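Local coordinates for protein aromatic-ring-hydroxylating dioxygenase beta subunit (Catenulispora acidiphila, PDB 6VW4) that is of unknown function but belongs to the NTF2-like superfamily, binds the aromatic polyketide-type acid S-DNPA in its pocket and is only tentatively assigned a dioxygenase activity, at residues 22-27 with 75-80; 43-49 with 61-65; 10-15 with 82-86. One frame throughout, in Å; residues are numbered along the deposited sequence.

Contact 1 of 3, residues 22-27 with 75-80. With SDN ([(3S)-9-hydroxy-1-methyl-10-oxo-4,10-dihydro-3H-benzo[g]isochromen-3-yl]acetic acid), chain C.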
loop_
_atom_site.group_PDB
_atom_site.type_symbol
_atom_site.label_atom_id
_atom_site.label_comp_id
_atom_site.label_asym_id
_atom_site.label_seq_id
_atom_site.Cartn_x
_atom_site.Cartn_y
_atom_site.Cartn_z
ATOM N N MET A 22 3.116 -8.125 10.707
ATOM C CA MET A 22 2.419 -6.946 11.208
ATOM C C MET A 22 1.009 -7.266 11.676
ATOM O O MET A 22 0.483 -6.562 12.541
ATOM C CB MET A 22 2.365 -5.831 10.165
ATOM C CG MET A 22 3.672 -5.212 9.802
ATOM S SD MET A 22 4.909 -5.248 11.158
ATOM C CE MET A 22 4.269 -3.634 11.837
ATOM N N HIS A 23 0.370 -8.298 11.120
ATOM C CA HIS A 23 -0.931 -8.698 11.664
ATOM C C HIS A 23 -0.788 -9.101 13.129
ATOM O O HIS A 23 -1.607 -8.725 13.979
ATOM C CB HIS A 23 -1.566 -9.841 10.856
ATOM C CG HIS A 23 -1.987 -9.451 9.458
ATOM N ND1 HIS A 23 -2.292 -10.381 8.481
ATOM C CD2 HIS A 23 -2.138 -8.231 8.872
ATOM C CE1 HIS A 23 -2.610 -9.753 7.359
ATOM N NE2 HIS A 23 -2.532 -8.450 7.572
ATOM N N ALA A 24 0.290 -9.805 13.445
ATOM C CA ALA A 24 0.537 -10.227 14.812
ATOM C C ALA A 24 0.893 -9.032 15.691
ATOM O O ALA A 24 0.366 -8.892 16.794
ATOM C CB ALA A 24 1.647 -11.283 14.829
ATOM N N LEU A 25 1.775 -8.151 15.219
ATOM C CA LEU A 25 2.144 -6.982 16.017
ATOM C C LEU A 25 0.917 -6.127 16.345
ATOM O O LEU A 25 0.678 -5.766 17.512
ATOM C CB LEU A 25 3.187 -6.161 15.261
ATOM C CG LEU A 25 3.431 -4.792 15.895
ATOM C CD1 LEU A 25 4.096 -5.053 17.230
ATOM C CD2 LEU A 25 4.284 -3.855 15.088
ATOM N N ASP A 26 0.115 -5.804 15.319
ATOM C CA ASP A 26 -0.982 -4.858 15.499
ATOM C C ASP A 26 -2.109 -5.442 16.341
ATOM O O ASP A 26 -2.908 -4.679 16.882
ATOM C CB ASP A 26 -1.564 -4.404 14.152
ATOM C CG ASP A 26 -0.568 -3.578 13.304
ATOM O OD1 ASP A 26 0.360 -2.979 13.869
ATOM O OD2 ASP A 26 -0.716 -3.542 12.056
ATOM N N GLU A 27 -2.213 -6.769 16.447
ATOM C CA GLU A 27 -3.172 -7.377 17.358
ATOM C C GLU A 27 -2.561 -7.666 18.727
ATOM O O GLU A 27 -3.185 -8.343 19.534
ATOM C CB GLU A 27 -3.780 -8.646 16.744
ATOM C CG GLU A 27 -4.556 -8.425 15.400
ATOM C CD GLU A 27 -5.892 -7.616 15.511
ATOM O OE1 GLU A 27 -6.527 -7.338 14.450
ATOM O OE2 GLU A 27 -6.311 -7.247 16.641
ATOM N N GLN A 75 -6.055 1.015 18.702
ATOM C CA GLN A 75 -5.785 0.070 17.613
ATOM C C GLN A 75 -4.829 0.697 16.611
ATOM O O GLN A 75 -5.203 1.608 15.872
ATOM C CB GLN A 75 -7.069 -0.376 16.912
ATOM C CG GLN A 75 -6.855 -1.490 15.873
ATOM C CD GLN A 75 -6.183 -2.736 16.456
ATOM O OE1 GLN A 75 -6.765 -3.422 17.296
ATOM N NE2 GLN A 75 -4.953 -3.028 16.017
ATOM N N ARG A 76 -3.618 0.198 16.574
ATOM C CA ARG A 76 -2.636 0.630 15.599
ATOM C C ARG A 76 -2.639 -0.292 14.379
ATOM O O ARG A 76 -3.004 -1.467 14.463
ATOM C CB ARG A 76 -1.240 0.610 16.186
ATOM C CG ARG A 76 -1.143 1.013 17.631
ATOM C CD ARG A 76 -0.036 2.051 17.814
ATOM N NE ARG A 76 1.243 1.620 17.256
ATOM C CZ ARG A 76 2.270 2.432 17.029
ATOM N NH1 ARG A 76 2.161 3.722 17.315
ATOM N NH2 ARG A 76 3.397 1.959 16.511
ATOM N N ARG A 77 -2.228 0.270 13.240
ATOM C CA ARG A 77 -2.091 -0.419 11.966
ATOM C C ARG A 77 -0.821 0.084 11.307
ATOM O O ARG A 77 -0.555 1.283 11.330
ATOM C CB ARG A 77 -3.248 -0.152 11.006
ATOM C CG ARG A 77 -4.588 -0.707 11.415
ATOM C CD ARG A 77 -4.565 -2.202 11.585
ATOM N NE ARG A 77 -5.800 -2.624 12.209
ATOM C CZ ARG A 77 -5.994 -3.815 12.745
ATOM N NH1 ARG A 77 -5.027 -4.698 12.717
ATOM N NH2 ARG A 77 -7.152 -4.108 13.308
ATOM N N HIS A 78 -0.037 -0.821 10.735
ATOM C CA HIS A 78 1.161 -0.476 9.988
ATOM C C HIS A 78 0.930 -0.857 8.544
ATOM O O HIS A 78 0.780 -2.049 8.240
ATOM C CB HIS A 78 2.388 -1.227 10.495
ATOM C CG HIS A 78 2.798 -0.819 11.857
ATOM N ND1 HIS A 78 2.137 -1.243 12.982
ATOM C CD2 HIS A 78 3.791 -0.004 12.279
ATOM C CE1 HIS A 78 2.698 -0.692 14.045
ATOM N NE2 HIS A 78 3.716 0.046 13.646
ATOM N N MET A 79 0.961 0.129 7.655
ATOM C CA MET A 79 0.773 -0.095 6.229
ATOM C C MET A 79 2.087 0.020 5.494
ATOM O O MET A 79 2.660 1.117 5.406
ATOM C CB MET A 79 -0.212 0.923 5.674
ATOM C CG MET A 79 -1.597 0.550 6.032
ATOM S SD MET A 79 -2.669 1.972 6.151
ATOM C CE MET A 79 -4.112 1.073 6.817
ATOM N N PHE A 80 2.485 -1.077 4.877
ATOM C CA PHE A 80 3.730 -1.120 4.152
ATOM C C PHE A 80 3.452 -0.849 2.683
ATOM O O PHE A 80 2.498 -1.391 2.128
ATOM C CB PHE A 80 4.366 -2.479 4.340
ATOM C CG PHE A 80 4.955 -2.728 5.703
ATOM C CD1 PHE A 80 4.721 -1.877 6.757
ATOM C CD2 PHE A 80 5.742 -3.873 5.929
ATOM C CE1 PHE A 80 5.288 -2.124 8.000
ATOM C CE2 PHE A 80 6.302 -4.120 7.162
ATOM C CZ PHE A 80 6.070 -3.252 8.202
HETATM O O4 SDN C . 7.535 -3.154 13.700
HETATM C C11 SDN C . 7.647 -2.093 12.800
HETATM C C12 SDN C . 7.546 -0.765 13.212
HETATM C C13 SDN C . 7.310 -0.472 14.712
HETATM O O5 SDN C . 7.219 -1.366 15.487
HETATM C C14 SDN C . 7.200 0.970 15.172
HETATM C C15 SDN C . 6.987 1.275 16.674
HETATM O O3 SDN C . 7.503 2.543 17.135
HETATM C C16 SDN C . 6.440 0.247 17.675
HETATM C C10 SDN C . 7.811 -2.365 11.452
HETATM C C9 SDN C . 7.908 -1.321 10.519
HETATM C C8 SDN C . 7.823 0.001 10.929
HETATM C C7 SDN C . 7.633 0.290 12.277
HETATM C C6 SDN C . 7.522 1.782 12.732
HETATM C C5 SDN C . 7.312 2.052 14.220
HETATM C C4 SDN C . 7.224 3.440 14.676
HETATM C C3 SDN C . 7.325 3.647 16.178
HETATM C C2 SDN C . 5.931 4.188 16.443
HETATM C C1 SDN C . 5.721 5.635 16.836
HETATM O O2 SDN C . 6.701 6.414 16.886
HETATM O O1 SDN C . 4.548 6.019 17.117
HETATM O O HOH W 1 -2.780 -1.903 18.363
#

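Contact 2 of 3, residues 43-49 with 61-65. With SDN ([(3S)-9-hydroxy-1-methyl-10-oxo-4,10-dihydro-3H-benzo[g]isochromen-3-yl]acetic acid), chain C.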
loop_
_atom_site.group_PDB
_atom_site.type_symbol
_atom_site.label_atom_id
_atom_site.label_comp_id
_atom_site.label_asym_id
_atom_site.label_seq_id
_atom_site.Cartn_x
_atom_site.Cartn_y
_atom_site.Cartn_z
ATOM N N PHE A 43 16.171 -5.305 16.083
ATOM C CA PHE A 43 14.999 -4.452 15.882
ATOM C C PHE A 43 15.291 -3.051 16.408
ATOM O O PHE A 43 15.198 -2.815 17.612
ATOM C CB PHE A 43 13.833 -5.044 16.620
ATOM C CG PHE A 43 12.521 -4.335 16.401
ATOM C CD1 PHE A 43 12.295 -3.558 15.266
ATOM C CD2 PHE A 43 11.488 -4.484 17.323
ATOM C CE1 PHE A 43 11.052 -2.941 15.054
ATOM C CE2 PHE A 43 10.245 -3.856 17.122
ATOM C CZ PHE A 43 10.030 -3.094 15.983
ATOM N N ARG A 44 15.632 -2.125 15.517
ATOM C CA ARG A 44 15.836 -0.716 15.863
ATOM C C ARG A 44 14.558 0.030 15.474
ATOM O O ARG A 44 14.455 0.567 14.364
ATOM C CB ARG A 44 17.074 -0.170 15.150
ATOM C CG ARG A 44 17.612 1.159 15.728
ATOM C CD ARG A 44 16.618 2.335 15.618
ATOM N NE ARG A 44 16.654 2.954 14.298
ATOM C CZ ARG A 44 17.594 3.795 13.873
ATOM N NH1 ARG A 44 17.523 4.296 12.648
ATOM N NH2 ARG A 44 18.601 4.137 14.663
ATOM N N HIS A 45 13.566 0.079 16.395
ATOM C CA HIS A 45 12.259 0.647 16.054
ATOM C C HIS A 45 12.228 2.179 16.117
ATOM O O HIS A 45 11.357 2.796 15.486
ATOM C CB HIS A 45 11.146 0.066 16.962
ATOM C CG HIS A 45 11.171 0.557 18.379
ATOM N ND1 HIS A 45 10.159 1.323 18.925
ATOM C CD2 HIS A 45 12.065 0.344 19.375
ATOM C CE1 HIS A 45 10.450 1.588 20.187
ATOM N NE2 HIS A 45 11.596 1.000 20.486
ATOM N N THR A 46 13.120 2.812 16.886
ATOM C CA THR A 46 13.095 4.264 16.990
ATOM C C THR A 46 14.502 4.844 17.005
ATOM O O THR A 46 15.355 4.392 17.792
ATOM C CB THR A 46 12.323 4.746 18.232
ATOM O OG1 THR A 46 12.817 4.092 19.415
ATOM C CG2 THR A 46 10.818 4.487 18.071
ATOM N N PRO A 47 14.771 5.851 16.176
ATOM C CA PRO A 47 16.115 6.440 16.146
ATOM C C PRO A 47 16.469 7.061 17.491
ATOM O O PRO A 47 15.602 7.538 18.231
ATOM C CB PRO A 47 16.026 7.496 15.040
ATOM C CG PRO A 47 14.774 7.138 14.234
ATOM C CD PRO A 47 13.845 6.509 15.230
ATOM N N GLY A 48 17.753 7.030 17.802
ATOM C CA GLY A 48 18.258 7.437 19.115
ATOM C C GLY A 48 18.322 6.325 20.144
ATOM O O GLY A 48 19.317 6.195 20.853
ATOM N N ARG A 49 17.272 5.511 20.231
ATOM C CA ARG A 49 17.251 4.380 21.147
ATOM C C ARG A 49 18.012 3.169 20.600
ATOM O O ARG A 49 17.972 2.849 19.398
ATOM C CB ARG A 49 15.805 3.977 21.442
ATOM C CG ARG A 49 15.631 3.040 22.623
ATOM C CD ARG A 49 14.369 3.396 23.423
ATOM N NE ARG A 49 14.231 2.502 24.576
ATOM C CZ ARG A 49 13.141 1.801 24.880
ATOM N NH1 ARG A 49 12.049 1.866 24.134
ATOM N NH2 ARG A 49 13.152 1.016 25.945
ATOM N N GLU A 61 10.747 -4.868 24.745
ATOM C CA GLU A 61 10.659 -3.483 24.300
ATOM C C GLU A 61 9.278 -3.132 23.759
ATOM O O GLU A 61 8.909 -1.964 23.793
ATOM C CB GLU A 61 11.702 -3.184 23.234
ATOM C CG GLU A 61 11.784 -1.684 22.901
ATOM C CD GLU A 61 13.211 -1.208 22.632
ATOM O OE1 GLU A 61 14.006 -1.151 23.596
ATOM O OE2 GLU A 61 13.548 -0.877 21.465
ATOM N N LEU A 62 8.509 -4.102 23.254
ATOM C CA LEU A 62 7.148 -3.809 22.815
ATOM C C LEU A 62 6.190 -3.688 23.992
ATOM O O LEU A 62 5.218 -2.923 23.924
ATOM C CB LEU A 62 6.641 -4.885 21.857
ATOM C CG LEU A 62 7.349 -4.935 20.503
ATOM C CD1 LEU A 62 6.939 -6.204 19.757
ATOM C CD2 LEU A 62 7.099 -3.684 19.675
ATOM N N ASN A 63 6.435 -4.440 25.068
ATOM C CA ASN A 63 5.634 -4.281 26.280
ATOM C C ASN A 63 5.914 -2.934 26.956
ATOM O O ASN A 63 4.990 -2.294 27.469
ATOM C CB ASN A 63 5.902 -5.449 27.237
ATOM C CG ASN A 63 5.049 -6.674 26.930
ATOM O OD1 ASN A 63 3.892 -6.566 26.532
ATOM N ND2 ASN A 63 5.620 -7.844 27.122
ATOM N N GLU A 64 7.166 -2.471 26.930
ATOM C CA GLU A 64 7.483 -1.130 27.419
ATOM C C GLU A 64 6.740 -0.059 26.629
ATOM O O GLU A 64 6.047 0.788 27.206
ATOM C CB GLU A 64 8.985 -0.869 27.307
ATOM C CG GLU A 64 9.847 -1.203 28.511
ATOM C CD GLU A 64 11.336 -1.015 28.209
ATOM O OE1 GLU A 64 12.073 -2.030 28.119
ATOM O OE2 GLU A 64 11.760 0.151 28.030
ATOM N N PHE A 65 6.925 -0.060 25.302
ATOM C CA PHE A 65 6.349 0.949 24.414
ATOM C C PHE A 65 4.833 1.008 24.548
ATOM O O PHE A 65 4.248 2.098 24.563
ATOM C CB PHE A 65 6.768 0.630 22.965
ATOM C CG PHE A 65 6.179 1.533 21.931
ATOM C CD1 PHE A 65 4.898 1.308 21.436
ATOM C CD2 PHE A 65 6.913 2.599 21.441
ATOM C CE1 PHE A 65 4.352 2.143 20.488
ATOM C CE2 PHE A 65 6.378 3.437 20.493
ATOM C CZ PHE A 65 5.090 3.209 20.014
HETATM O O4 SDN C . 7.535 -3.154 13.700
HETATM C C11 SDN C . 7.647 -2.093 12.800
HETATM C C12 SDN C . 7.546 -0.765 13.212
HETATM C C13 SDN C . 7.310 -0.472 14.712
HETATM O O5 SDN C . 7.219 -1.366 15.487
HETATM C C14 SDN C . 7.200 0.970 15.172
HETATM C C15 SDN C . 6.987 1.275 16.674
HETATM O O3 SDN C . 7.503 2.543 17.135
HETATM C C16 SDN C . 6.440 0.247 17.675
HETATM C C10 SDN C . 7.811 -2.365 11.452
HETATM C C9 SDN C . 7.908 -1.321 10.519
HETATM C C8 SDN C . 7.823 0.001 10.929
HETATM C C7 SDN C . 7.633 0.290 12.277
HETATM C C6 SDN C . 7.522 1.782 12.732
HETATM C C5 SDN C . 7.312 2.052 14.220
HETATM C C4 SDN C . 7.224 3.440 14.676
HETATM C C3 SDN C . 7.325 3.647 16.178
HETATM C C2 SDN C . 5.931 4.188 16.443
HETATM C C1 SDN C . 5.721 5.635 16.836
HETATM O O2 SDN C . 6.701 6.414 16.886
HETATM O O1 SDN C . 4.548 6.019 17.117
#

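Contact 3 of 3, residues 10-15 with 82-86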
loop_
_atom_site.group_PDB
_atom_site.type_symbol
_atom_site.label_atom_id
_atom_site.label_comp_id
_atom_site.label_asym_id
_atom_site.label_seq_id
_atom_site.Cartn_x
_atom_site.Cartn_y
_atom_site.Cartn_z
ATOM N N LEU A 10 10.224 -14.404 -4.731
ATOM C CA LEU A 10 10.721 -13.893 -3.463
ATOM C C LEU A 10 10.043 -12.576 -3.094
ATOM O O LEU A 10 9.820 -12.299 -1.913
ATOM C CB LEU A 10 12.232 -13.719 -3.548
ATOM C CG LEU A 10 12.945 -13.275 -2.272
ATOM C CD1 LEU A 10 12.825 -14.219 -1.139
ATOM C CD2 LEU A 10 14.365 -13.064 -2.705
ATOM N N TYR A 11 9.721 -11.750 -4.086
ATOM C CA TYR A 11 9.097 -10.459 -3.804
ATOM C C TYR A 11 7.750 -10.667 -3.121
ATOM O O TYR A 11 7.474 -10.101 -2.054
ATOM C CB TYR A 11 8.972 -9.677 -5.126
ATOM C CG TYR A 11 8.576 -8.252 -4.997
ATOM C CD1 TYR A 11 7.229 -7.882 -5.011
ATOM C CD2 TYR A 11 9.525 -7.273 -4.864
ATOM C CE1 TYR A 11 6.857 -6.574 -4.890
ATOM C CE2 TYR A 11 9.167 -5.959 -4.757
ATOM C CZ TYR A 11 7.835 -5.617 -4.754
ATOM O OH TYR A 11 7.511 -4.307 -4.644
ATOM N N ALA A 12 6.927 -11.539 -3.686
ATOM C CA ALA A 12 5.660 -11.901 -3.045
ATOM C C ALA A 12 5.863 -12.578 -1.687
ATOM O O ALA A 12 5.074 -12.368 -0.751
ATOM C CB ALA A 12 4.851 -12.817 -3.970
ATOM N N GLU A 13 6.876 -13.429 -1.568
ATOM C CA GLU A 13 7.127 -14.080 -0.284
ATOM C C GLU A 13 7.493 -13.060 0.801
ATOM O O GLU A 13 7.062 -13.190 1.951
ATOM C CB GLU A 13 8.239 -15.118 -0.454
ATOM C CG GLU A 13 8.171 -16.266 0.538
ATOM C CD GLU A 13 9.400 -17.182 0.529
ATOM O OE1 GLU A 13 10.204 -17.165 -0.427
ATOM O OE2 GLU A 13 9.556 -17.917 1.526
ATOM N N VAL A 14 8.292 -12.038 0.464
ATOM C CA VAL A 14 8.613 -11.003 1.462
ATOM C C VAL A 14 7.351 -10.235 1.878
ATOM O O VAL A 14 7.110 -10.000 3.075
ATOM C CB VAL A 14 9.694 -10.044 0.948
ATOM C CG1 VAL A 14 9.842 -8.850 1.955
ATOM C CG2 VAL A 14 11.018 -10.784 0.741
ATOM N N GLN A 15 6.512 -9.865 0.907
ATOM C CA GLN A 15 5.274 -9.163 1.244
ATOM C C GLN A 15 4.385 -10.009 2.152
ATOM O O GLN A 15 3.795 -9.493 3.110
ATOM C CB GLN A 15 4.505 -8.801 -0.015
ATOM C CG GLN A 15 5.213 -7.924 -0.964
ATOM C CD GLN A 15 4.445 -7.812 -2.279
ATOM O OE1 GLN A 15 4.474 -8.718 -3.140
ATOM N NE2 GLN A 15 3.733 -6.726 -2.430
ATOM N N MET A 82 5.798 0.284 -1.295
ATOM C CA MET A 82 7.023 0.678 -1.985
ATOM C C MET A 82 8.173 -0.254 -1.671
ATOM O O MET A 82 9.258 0.172 -1.330
ATOM C CB MET A 82 7.377 2.142 -1.697
ATOM C CG MET A 82 6.116 3.089 -2.039
ATOM S SD MET A 82 5.314 3.087 -3.700
ATOM C CE MET A 82 6.591 3.604 -4.831
ATOM N N LEU A 83 7.936 -1.545 -1.826
ATOM C CA LEU A 83 8.971 -2.515 -1.483
ATOM C C LEU A 83 9.953 -2.658 -2.645
ATOM O O LEU A 83 9.537 -2.877 -3.787
ATOM C CB LEU A 83 8.378 -3.888 -1.156
ATOM C CG LEU A 83 9.360 -5.080 -0.986
ATOM C CD1 LEU A 83 10.151 -4.850 0.295
ATOM C CD2 LEU A 83 8.601 -6.403 -0.888
ATOM N N ALA A 84 11.256 -2.535 -2.365
ATOM C CA ALA A 84 12.300 -2.913 -3.326
ATOM C C ALA A 84 13.257 -3.901 -2.660
ATOM O O ALA A 84 13.660 -3.696 -1.514
ATOM C CB ALA A 84 13.058 -1.680 -3.843
ATOM N N ILE A 85 13.556 -5.013 -3.321
ATOM C CA ILE A 85 14.430 -6.024 -2.736
ATOM C C ILE A 85 15.747 -6.066 -3.520
ATOM O O ILE A 85 15.829 -5.656 -4.688
ATOM C CB ILE A 85 13.784 -7.422 -2.692
ATOM C CG1 ILE A 85 13.491 -7.884 -4.119
ATOM C CG2 ILE A 85 12.557 -7.453 -1.805
ATOM C CD1 ILE A 85 12.901 -9.310 -4.190
ATOM N N ASP A 86 16.799 -6.541 -2.846
ATOM C CA ASP A 86 18.125 -6.708 -3.449
ATOM C C ASP A 86 18.871 -7.872 -2.788
ATOM O O ASP A 86 18.720 -8.138 -1.584
ATOM C CB ASP A 86 18.952 -5.420 -3.340
HETATM O O HOH W 2 5.679 -2.562 -3.302
#

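Contact 1 of 3, residues 22-27 with 75-80
Polar bonds to D26, in the last turn of helix 8-26, dominate this buried contact. Its carboxylate reaches strand 75-80 twice: H78 ND1 donates to D26 OD1 (2.6 Å) and the backbone N of H78 to D26 OD2 (3.1 Å). Q75 NE2 donates to the carbonyl O of D26 (2.8 Å), which water 1 links to R76 N. Aspartate suits the site because its short side chain can meet both a ring and a backbone N-H.

Among charged groups, R77 makes a long, weak salt bridge to E27 (NH2 to OE1, 3.5 Å); its stronger partner is D142 of the second subunit, whose Y101 also bonds D26 OD2.

Flexible, apolar M22 packs on F80, M22 CG lying 3.5 Å from F80 CZ, with SD in a Met-aromatic contact; its methyl lies over the H78 ring. R76 NH1 gives SDN O1 a weak hydrogen bond (3.3 Å). The His-carboxylate bond probably holds the H78 ring, with ND1 as donor and NE2 facing the ligand, 3.8 Å from SDN C13.

Contact 2 of 3, residues 43-49 with 61-65
One wall of the SDN pocket is built here, where the end of strand 41-44 and the following turn face helix 55-68. F43, H45, T46 and F65 all touch the ligand. The F43 ring turns its edge to it, CZ standing 3.3 Å from SDN O5, while the F65 ring lays a face against the SDN methyl C16. H45 ND1 gives a weak hydrogen bond of 3.4 Å to SDN O3; histidine suits the place because its ring edge offers an N-H to the ligand oxygen and carbon to F65. The H45 and F65 rings meet obliquely, planes at 84°, with H45 CE1 3.9 Å from F65 CD2. Beside the ligand, F43 CE2 packs on L62 CD2 at 4.1 Å, and L62 continues towards F30 and Y33 of helix 30-34.

Farther from the ligand, the type II turn from T46 to R49 carries the arginine to the helix. P47 suits its second position, and G48, at phi 89°, the third, where a CB would be jammed against the preceding carbonyl. R49 NH2 forms salt bridges with E64 OE2 (2.7 Å, including a weak hydrogen bond) and E61 OE1 (3.3 Å, purely electrostatic, since OE1 lies over the guanidinium face). Exposed R49 and E64 thus link to buried E61, and the charge network runs from the surface inward to the pocket wall, where the flat ligand meets aromatic edges and faces plus one weak polar bond from H45.

Contact 3 of 3, residues 10-15 with 82-86
This is a helix-on-sheet contact: an early part of helix 8-26 packs across the far end of strand 75-86, the outermost strand of the sheet within this chain. The axes of the two short segments approach to 9.5 Å, with their directions 125° apart. Alternation along the strand presents L83 and I85 to the helix, while M82 and A84 point away and touch H78 and R20 of the third subunit.

L83 fits among three helix residues: its CD2 lies over the face of the Y11 ring, 4.0 Å from the centroid in a CH-pi contact, and is 4.0 Å from V14 CG1 and 3.7 Å from Q15 CG. I85 reaches back to L10, its CD1 4.3 Å from L10 CD2. I85 CD1 also lies 4.0 Å from Y11 CD2, at the ring edge. Branched aliphatic L83 and I85 suit places beside the face and edge of the Y11 ring.

The hydroxyl of Y11 adds a polar tie: Y11 OH donates to the carbonyl O of L83 at 2.6 Å and accepts from water 2, which in turn takes the N-H of L83. Both polar backbone groups of this outer-strand residue are thereby served, one directly and one through water. The long N-terminal helix laid over a strongly curved sheet is characteristic of the NTF2-like fold, in which helices and sheet together form a cone-like alpha+beta shell.

In the fold
Along the chain the segments run 10-15, 22-27, 43-49, 61-65, 75-80, 82-86, so contact 3 encloses contact 1, which encloses contact 2. Contacts 1 and 3, with centres 18 Å apart, join the same pair, helix 8-26 and strand 75-86, at two levels, and both lie against neighbouring subunits of the trimer. Contact 2, centred 15 Å from contact 1, touches it through L25 with L62 and R76 with F65; both line the SDN pocket. The centres of contacts 2 and 3 are 24 Å apart, on opposite sides of the chain's centre. All reach one mixed sheet; the same helix-strand pair lines the pocket at contact 1 and continues away from it at contact 3.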